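Local coordinates for protein PrgX (Enterococcus faecalis, PDB 2AWI) that acts as the receptor for the peptide sex pheromone cCF10 and as a transcriptional repressor regulating conjugation, probably through DNA binding, at residues L80-I85 against F110-G115; K84-P89 against I117-H122; D90-N95 against Y123-P128. The protein carries 1 engineered substitution. All coordinates share one frame; numbering follows the deposited sequence.

In the fold
All three contacts lie on one side of the chain's centre; none has a hydrogen bond or salt bridge between its two segments, and van der Waals packing dominates. Contacts 1 and 2 join the same helices, 74-87 and 107-122; their centres are about 8 Å apart. Contact 1 is a partly buried meeting of one isoleucine with a glycine, a carbonyl oxygen and a second isoleucine. Contact 2, at the helix ends, has a buried isoleucine pair beside an exposed phenylalanine-histidine pair. Contact 3 is buried and ties the N-terminal end of helix 92-102 to the loop after helix 107-122, with aliphatic groups on a phenylalanine ring. I85 belongs to contact 2 and also touches F92 of contact 3.

Contact 1: L80-I85 against F110-G115; sequences LLISKI and FSIYLG
With CG1 anti to its carbonyl carbon (chi1 -76°) and CD1 extended beyond it (chi2 179°), I82 drives a straight ethyl arm across to I112 and G115 on the neighbouring helix. I112 has a similar pair of torsions, but it uses the other branch: its CG2, anti to the backbone N, comes to 3.9 Å from I82 CD1. The same I82 CD1 lies 3.6 Å from I112 O and 3.8 Å from G115 CA, so one methyl group is set against a side-chain branch, a carbonyl oxygen and a bare alpha carbon within a single turn. Because G115 carries no side chain, the arm of I82 reaches the helix surface itself, and the two backbones pass close here, with I82 CA and G115 CA 6.8 Å apart. This is helix-on-helix packing between 74-87 and 107-122, two helices running roughly the same way with a third, 92-102, between them in sequence; for helix 107-122 this is consistent with the stacked helices of a TPR-like region. Around the arm, I112 also touches T75, E78 and K79, nearer the start of helix 74-87. On another side of helix 74-87, S83 OG donates to L80 O at 2.9 Å, nearly in line with the carbonyl bond (165°), and that oxygen also accepts from S83 N. S111 OG is hydrogen-bonded to N158 and E154, while F110 packs on helix 128-142 and L81 on helix 92-102.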
# COMPACT_ATOMS: atom_id res chain seq x y z
N LEU A 80 -27.89 7.09 -35.02
CA LEU A 80 -28.42 6.08 -34.11
C LEU A 80 -28.25 4.71 -34.75
O LEU A 80 -27.84 3.74 -34.11
CB LEU A 80 -29.91 6.36 -33.84
CG LEU A 80 -30.69 5.55 -32.81
CD1 LEU A 80 -30.91 4.12 -33.30
CD2 LEU A 80 -29.95 5.56 -31.48
N LEU A 81 -28.54 4.64 -36.04
CA LEU A 81 -28.45 3.42 -36.82
C LEU A 81 -27.09 2.73 -36.70
O LEU A 81 -26.99 1.51 -36.83
CB LEU A 81 -28.76 3.73 -38.28
CG LEU A 81 -29.17 2.60 -39.23
CD1 LEU A 81 -30.27 1.77 -38.61
CD2 LEU A 81 -29.64 3.21 -40.55
N ILE A 82 -26.04 3.50 -36.44
CA ILE A 82 -24.69 2.96 -36.32
C ILE A 82 -24.55 1.87 -35.26
O ILE A 82 -23.91 0.84 -35.49
CB ILE A 82 -23.65 4.08 -36.01
CG1 ILE A 82 -23.36 4.88 -37.28
CG2 ILE A 82 -22.36 3.49 -35.45
CD1 ILE A 82 -22.39 6.01 -37.06
N SER A 83 -25.15 2.09 -34.09
CA SER A 83 -25.08 1.12 -33.00
C SER A 83 -25.67 -0.22 -33.41
O SER A 83 -25.09 -1.28 -33.14
CB SER A 83 -25.83 1.65 -31.77
OG SER A 83 -27.21 1.80 -32.04
N LYS A 84 -26.82 -0.17 -34.07
CA LYS A 84 -27.50 -1.38 -34.52
C LYS A 84 -26.66 -2.13 -35.54
O LYS A 84 -26.51 -3.35 -35.45
CB LYS A 84 -28.86 -1.03 -35.11
CG LYS A 84 -29.67 -0.06 -34.25
CD LYS A 84 -31.11 0.06 -34.72
CE LYS A 84 -31.95 -1.13 -34.26
NZ LYS A 84 -32.03 -1.20 -32.77
N ILE A 85 -26.10 -1.40 -36.50
CA ILE A 85 -25.28 -2.01 -37.55
C ILE A 85 -23.98 -2.59 -36.99
O ILE A 85 -23.40 -3.50 -37.58
CB ILE A 85 -24.94 -1.00 -38.67
CG1 ILE A 85 -26.22 -0.59 -39.40
CG2 ILE A 85 -23.96 -1.61 -39.66
CD1 ILE A 85 -26.00 0.36 -40.56
N PHE A 110 -20.51 13.45 -42.21
CA PHE A 110 -19.14 12.98 -42.34
C PHE A 110 -18.82 12.15 -41.11
O PHE A 110 -18.26 11.06 -41.21
CB PHE A 110 -18.15 14.14 -42.44
CG PHE A 110 -16.76 13.71 -42.79
CD1 PHE A 110 -16.52 13.00 -43.96
CD2 PHE A 110 -15.70 13.97 -41.93
CE1 PHE A 110 -15.24 12.56 -44.29
CE2 PHE A 110 -14.41 13.53 -42.24
CZ PHE A 110 -14.18 12.83 -43.42
N SER A 111 -19.20 12.67 -39.94
CA SER A 111 -18.97 11.98 -38.68
C SER A 111 -19.63 10.60 -38.69
O SER A 111 -19.05 9.63 -38.23
CB SER A 111 -19.51 12.82 -37.52
OG SER A 111 -19.13 12.26 -36.27
N ILE A 112 -20.84 10.53 -39.24
CA ILE A 112 -21.55 9.25 -39.31
C ILE A 112 -20.77 8.32 -40.24
O ILE A 112 -20.57 7.14 -39.94
CB ILE A 112 -22.98 9.44 -39.85
CG1 ILE A 112 -23.80 10.24 -38.84
CG2 ILE A 112 -23.62 8.10 -40.10
CD1 ILE A 112 -25.18 10.63 -39.35
N TYR A 113 -20.34 8.87 -41.37
CA TYR A 113 -19.57 8.14 -42.37
C TYR A 113 -18.38 7.43 -41.74
O TYR A 113 -18.18 6.24 -41.94
CB TYR A 113 -19.09 9.12 -43.45
CG TYR A 113 -18.02 8.56 -44.35
CD1 TYR A 113 -18.31 7.57 -45.29
CD2 TYR A 113 -16.70 9.01 -44.26
CE1 TYR A 113 -17.32 7.05 -46.12
CE2 TYR A 113 -15.70 8.50 -45.08
CZ TYR A 113 -16.02 7.51 -46.01
OH TYR A 113 -15.04 7.00 -46.83
N LEU A 114 -17.58 8.17 -40.98
CA LEU A 114 -16.41 7.59 -40.31
C LEU A 114 -16.86 6.52 -39.33
O LEU A 114 -16.08 5.66 -38.92
CB LEU A 114 -15.61 8.68 -39.58
CG LEU A 114 -14.97 9.76 -40.46
CD1 LEU A 114 -14.32 10.84 -39.59
CD2 LEU A 114 -13.96 9.12 -41.40
N GLY A 115 -18.14 6.59 -38.94
CA GLY A 115 -18.70 5.61 -38.03
C GLY A 115 -18.78 4.27 -38.74
O GLY A 115 -18.57 3.21 -38.14

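Contact 2: K84-P89 against I117-H122; sequences KIFTNP and ISIAHH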
# COMPACT_ATOMS: atom_id res chain seq x y z
N LYS A 84 -26.82 -0.17 -34.07
CA LYS A 84 -27.50 -1.38 -34.52
C LYS A 84 -26.66 -2.13 -35.54
O LYS A 84 -26.51 -3.35 -35.45
CB LYS A 84 -28.86 -1.03 -35.11
CG LYS A 84 -29.67 -0.06 -34.25
CD LYS A 84 -31.11 0.06 -34.72
CE LYS A 84 -31.95 -1.13 -34.26
NZ LYS A 84 -32.03 -1.20 -32.77
N ILE A 85 -26.10 -1.40 -36.50
CA ILE A 85 -25.28 -2.01 -37.55
C ILE A 85 -23.98 -2.59 -36.99
O ILE A 85 -23.40 -3.50 -37.58
CB ILE A 85 -24.94 -1.00 -38.67
CG1 ILE A 85 -26.22 -0.59 -39.40
CG2 ILE A 85 -23.96 -1.61 -39.66
CD1 ILE A 85 -26.00 0.36 -40.56
N PHE A 86 -23.53 -2.07 -35.85
CA PHE A 86 -22.30 -2.59 -35.25
C PHE A 86 -22.51 -4.01 -34.75
O PHE A 86 -21.64 -4.87 -34.89
CB PHE A 86 -21.85 -1.71 -34.08
CG PHE A 86 -20.67 -2.28 -33.33
CD1 PHE A 86 -19.43 -2.38 -33.95
CD2 PHE A 86 -20.81 -2.72 -32.02
CE1 PHE A 86 -18.34 -2.93 -33.28
CE2 PHE A 86 -19.73 -3.27 -31.33
CZ PHE A 86 -18.49 -3.37 -31.97
N THR A 87 -23.68 -4.27 -34.17
CA THR A 87 -24.00 -5.59 -33.65
C THR A 87 -24.36 -6.55 -34.78
O THR A 87 -24.01 -7.73 -34.75
CB THR A 87 -25.17 -5.53 -32.64
OG1 THR A 87 -26.29 -4.88 -33.25
CG2 THR A 87 -24.76 -4.76 -31.39
N ASN A 88 -25.06 -6.03 -35.79
CA ASN A 88 -25.47 -6.83 -36.94
C ASN A 88 -24.91 -6.26 -38.25
O ASN A 88 -25.61 -5.56 -38.98
CB ASN A 88 -27.00 -6.91 -37.00
CG ASN A 88 -27.50 -7.75 -38.15
OD1 ASN A 88 -26.93 -8.79 -38.47
ND2 ASN A 88 -28.59 -7.31 -38.78
N PRO A 89 -23.64 -6.56 -38.55
CA PRO A 89 -22.95 -6.10 -39.75
C PRO A 89 -23.55 -6.48 -41.11
O PRO A 89 -23.04 -6.05 -42.15
CB PRO A 89 -21.53 -6.64 -39.57
CG PRO A 89 -21.73 -7.85 -38.72
CD PRO A 89 -22.73 -7.37 -37.72
N ILE A 117 -16.85 3.46 -41.39
CA ILE A 117 -15.49 3.04 -41.68
C ILE A 117 -14.93 2.28 -40.49
O ILE A 117 -14.26 1.26 -40.64
CB ILE A 117 -14.57 4.24 -41.98
CG1 ILE A 117 -15.05 4.95 -43.24
CG2 ILE A 117 -13.12 3.77 -42.15
CD1 ILE A 117 -15.06 4.07 -44.48
N SER A 118 -15.22 2.78 -39.30
CA SER A 118 -14.77 2.15 -38.06
C SER A 118 -15.32 0.73 -37.99
O SER A 118 -14.58 -0.22 -37.74
CB SER A 118 -15.26 2.96 -36.86
OG SER A 118 -14.77 2.41 -35.66
N ILE A 119 -16.62 0.60 -38.22
CA ILE A 119 -17.28 -0.70 -38.19
C ILE A 119 -16.61 -1.68 -39.15
O ILE A 119 -16.27 -2.80 -38.77
CB ILE A 119 -18.78 -0.57 -38.57
CG1 ILE A 119 -19.56 0.09 -37.43
CG2 ILE A 119 -19.36 -1.94 -38.88
CD1 ILE A 119 -20.97 0.49 -37.80
N ALA A 120 -16.41 -1.24 -40.39
CA ALA A 120 -15.78 -2.06 -41.42
C ALA A 120 -14.37 -2.50 -41.02
O ALA A 120 -14.01 -3.66 -41.22
CB ALA A 120 -15.73 -1.29 -42.73
N HIS A 121 -13.58 -1.59 -40.47
CA HIS A 121 -12.23 -1.93 -40.05
C HIS A 121 -12.27 -3.02 -38.99
O HIS A 121 -11.34 -3.82 -38.87
CB HIS A 121 -11.51 -0.70 -39.46
CG HIS A 121 -10.90 0.20 -40.48
ND1 HIS A 121 -9.99 1.18 -40.15
CD2 HIS A 121 -11.07 0.29 -41.82
CE1 HIS A 121 -9.62 1.83 -41.24
NE2 HIS A 121 -10.26 1.30 -42.27
N HIS A 122 -13.36 -3.05 -38.23
CA HIS A 122 -13.54 -4.02 -37.16
C HIS A 122 -13.88 -5.42 -37.68
O HIS A 122 -13.14 -6.37 -37.44
CB HIS A 122 -14.64 -3.54 -36.21
CG HIS A 122 -14.73 -4.33 -34.95
ND1 HIS A 122 -13.66 -4.51 -34.10
CD2 HIS A 122 -15.78 -4.98 -34.38
CE1 HIS A 122 -14.04 -5.24 -33.07
NE2 HIS A 122 -15.32 -5.54 -33.21
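F86 and H122 meet obliquely, CE1 and CZ of F86 against CD2 and NE2 of H122: F86 CE1 is 3.5 Å from H122 CD2, and F86 CZ is 4.0 Å from H122 NE2. The ring centroids lie 5.5 Å apart and the planes are inclined at 31°. Both rings reach across by holding CG anti to the backbone N (chi1 174° in F86). Beside them, I119 CG1 approaches the edge of the F86 ring, 4.3 Å from F86 CD1, near the ring plane. I119 CD1 runs further in, close to F86 N, and comes to 4.1 Å from I85 CG2, the two isoleucines crossing at about a right angle. I119 thus fills the buried side of the contact, while the two rings lie at its exposed margin.

Further out, Y123 also meets the F86 ring, and F92 packs on both I85 and I119. The last turn of helix 74-87 is held by K84 O, which accepts from T87 OG1 at 2.7 Å as well as from N88 N. Here the C-terminal ends of two roughly parallel helices, 74-87 and 107-122, pack together, with helix 92-102 set against both through F92, consistent with a TPR-like helical array.

Contact 3: D90-N95 against Y123-P128; sequences DLFDKN and YNIEVP
One face of the F92 ring is taken by I125, whose CD1 stands 3.6 Å above the ring plane and is displaced toward the rim, while V127 CG1 lies at the ring edge, in the plane. The first is a CH-pi contact: I125 CD1 is 4.0 Å from the ring centroid and 26° off the ring normal. The ring atom nearest I125 CD1 is F92 CD2, and the second branch of the same isoleucine, CG2, comes to 3.6 Å from F92 CE2, so both ends of the I125 side chain run along the CD2-CE2 side of the ring. The two side chains run antiparallel alongside each other, and the alpha carbons of F92 and I125 stay 9.2 Å apart. Side chains alone fill that distance.

F92 reaches this far by keeping CG anti to the backbone N (chi1 -179°), which extends the ring away from its helix toward the loop. At the far corner, F92 CZ meets V127 CG1 at 3.9 Å, where the two side chains cross at about a right angle. Residues 123-128 have no regular structure; I125 turns toward the ring and V127, two residues on in an extended stretch, brings its CG1 to the ring edge, while E126 between them points away. The ring is therefore gripped over a face and at an edge by one short piece of chain.

F92 also stacks with F96 one turn later and touches A120 of helix 107-122, on which I125 and V127 likewise pack; I125 N probably donates to A120 O. The contact thus lies near the N-terminal end of helix 92-102, where helix 107-122 ends and helix 128-142 follows.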
# COMPACT_ATOMS: atom_id res chain seq x y z
N ASP A 90 -24.61 -7.27 -41.12
CA ASP A 90 -25.24 -7.64 -42.39
C ASP A 90 -25.96 -6.42 -42.94
O ASP A 90 -26.23 -6.32 -44.14
CB ASP A 90 -26.24 -8.78 -42.19
CG ASP A 90 -27.29 -8.84 -43.29
OD1 ASP A 90 -28.24 -8.02 -43.26
OD2 ASP A 90 -27.17 -9.69 -44.20
N LEU A 91 -26.25 -5.48 -42.04
CA LEU A 91 -26.95 -4.25 -42.40
C LEU A 91 -25.99 -3.24 -43.02
O LEU A 91 -26.40 -2.40 -43.83
CB LEU A 91 -27.58 -3.65 -41.14
CG LEU A 91 -28.44 -4.61 -40.31
CD1 LEU A 91 -28.80 -3.95 -38.98
CD2 LEU A 91 -29.69 -4.99 -41.10
N PHE A 92 -24.72 -3.33 -42.64
CA PHE A 92 -23.67 -2.44 -43.13
C PHE A 92 -23.84 -2.07 -44.60
O PHE A 92 -24.31 -0.98 -44.94
CB PHE A 92 -22.31 -3.12 -42.92
CG PHE A 92 -21.14 -2.29 -43.35
CD1 PHE A 92 -20.66 -1.26 -42.55
CD2 PHE A 92 -20.52 -2.54 -44.57
CE1 PHE A 92 -19.57 -0.50 -42.95
CE2 PHE A 92 -19.42 -1.78 -44.98
CZ PHE A 92 -18.95 -0.76 -44.17
N ASP A 93 -23.43 -3.00 -45.46
CA ASP A 93 -23.48 -2.85 -46.91
C ASP A 93 -24.56 -1.93 -47.47
O ASP A 93 -24.25 -0.88 -48.05
CB ASP A 93 -23.63 -4.23 -47.54
CG ASP A 93 -22.92 -4.35 -48.86
OD1 ASP A 93 -23.25 -3.58 -49.79
OD2 ASP A 93 -22.01 -5.20 -48.97
N LYS A 94 -25.82 -2.32 -47.32
CA LYS A 94 -26.93 -1.55 -47.86
C LYS A 94 -27.05 -0.13 -47.31
O LYS A 94 -27.43 0.79 -48.03
CB LYS A 94 -28.24 -2.31 -47.63
CG LYS A 94 -29.36 -1.93 -48.59
CD LYS A 94 -30.45 -2.98 -48.59
CE LYS A 94 -31.49 -2.71 -49.66
NZ LYS A 94 -32.50 -3.81 -49.75
N ASN A 95 -26.73 0.05 -46.03
CA ASN A 95 -26.81 1.36 -45.41
C ASN A 95 -25.60 2.19 -45.80
O ASN A 95 -25.71 3.40 -46.02
CB ASN A 95 -26.88 1.22 -43.89
CG ASN A 95 -28.25 0.82 -43.41
OD1 ASN A 95 -28.39 0.10 -42.42
ND2 ASN A 95 -29.28 1.29 -44.10
N TYR A 123 -15.00 -5.54 -38.38
CA TYR A 123 -15.43 -6.82 -38.93
C TYR A 123 -14.73 -7.10 -40.25
O TYR A 123 -15.26 -7.81 -41.12
CB TYR A 123 -16.94 -6.83 -39.11
CG TYR A 123 -17.68 -6.64 -37.80
CD1 TYR A 123 -17.41 -7.45 -36.70
CD2 TYR A 123 -18.65 -5.64 -37.66
CE1 TYR A 123 -18.08 -7.28 -35.50
CE2 TYR A 123 -19.32 -5.46 -36.46
CZ TYR A 123 -19.03 -6.28 -35.38
OH TYR A 123 -19.68 -6.11 -34.18
N ASN A 124 -13.53 -6.55 -40.39
CA ASN A 124 -12.70 -6.71 -41.57
C ASN A 124 -13.46 -6.62 -42.89
O ASN A 124 -13.27 -7.45 -43.78
CB ASN A 124 -11.93 -8.03 -41.50
CG ASN A 124 -10.45 -7.85 -41.74
OD1 ASN A 124 -9.75 -7.22 -40.95
ND2 ASN A 124 -9.95 -8.41 -42.84
N ILE A 125 -14.32 -5.62 -43.01
CA ILE A 125 -15.08 -5.43 -44.24
C ILE A 125 -14.23 -4.56 -45.18
O ILE A 125 -13.49 -3.69 -44.72
CB ILE A 125 -16.44 -4.75 -43.98
CG1 ILE A 125 -17.28 -5.62 -43.04
CG2 ILE A 125 -17.19 -4.54 -45.29
CD1 ILE A 125 -18.70 -5.14 -42.83
N GLU A 126 -14.35 -4.80 -46.48
CA GLU A 126 -13.59 -4.04 -47.46
C GLU A 126 -14.24 -2.71 -47.82
O GLU A 126 -15.37 -2.67 -48.29
CB GLU A 126 -13.41 -4.87 -48.74
CG GLU A 126 -12.53 -6.10 -48.61
CD GLU A 126 -11.08 -5.76 -48.31
OE1 GLU A 126 -10.22 -6.66 -48.43
OE2 GLU A 126 -10.80 -4.59 -47.95
N VAL A 127 -13.51 -1.62 -47.58
CA VAL A 127 -13.99 -0.28 -47.90
C VAL A 127 -12.93 0.45 -48.71
O VAL A 127 -12.36 1.44 -48.27
CB VAL A 127 -14.30 0.54 -46.62
CG1 VAL A 127 -15.68 0.16 -46.07
CG2 VAL A 127 -13.22 0.30 -45.57
N PRO A 128 -12.66 -0.04 -49.93
CA PRO A 128 -11.66 0.54 -50.83
C PRO A 128 -11.87 2.03 -51.11
O PRO A 128 -10.91 2.77 -51.27
CB PRO A 128 -11.77 -0.32 -52.08
CG PRO A 128 -13.23 -0.69 -52.09
CD PRO A 128 -13.46 -1.06 -50.64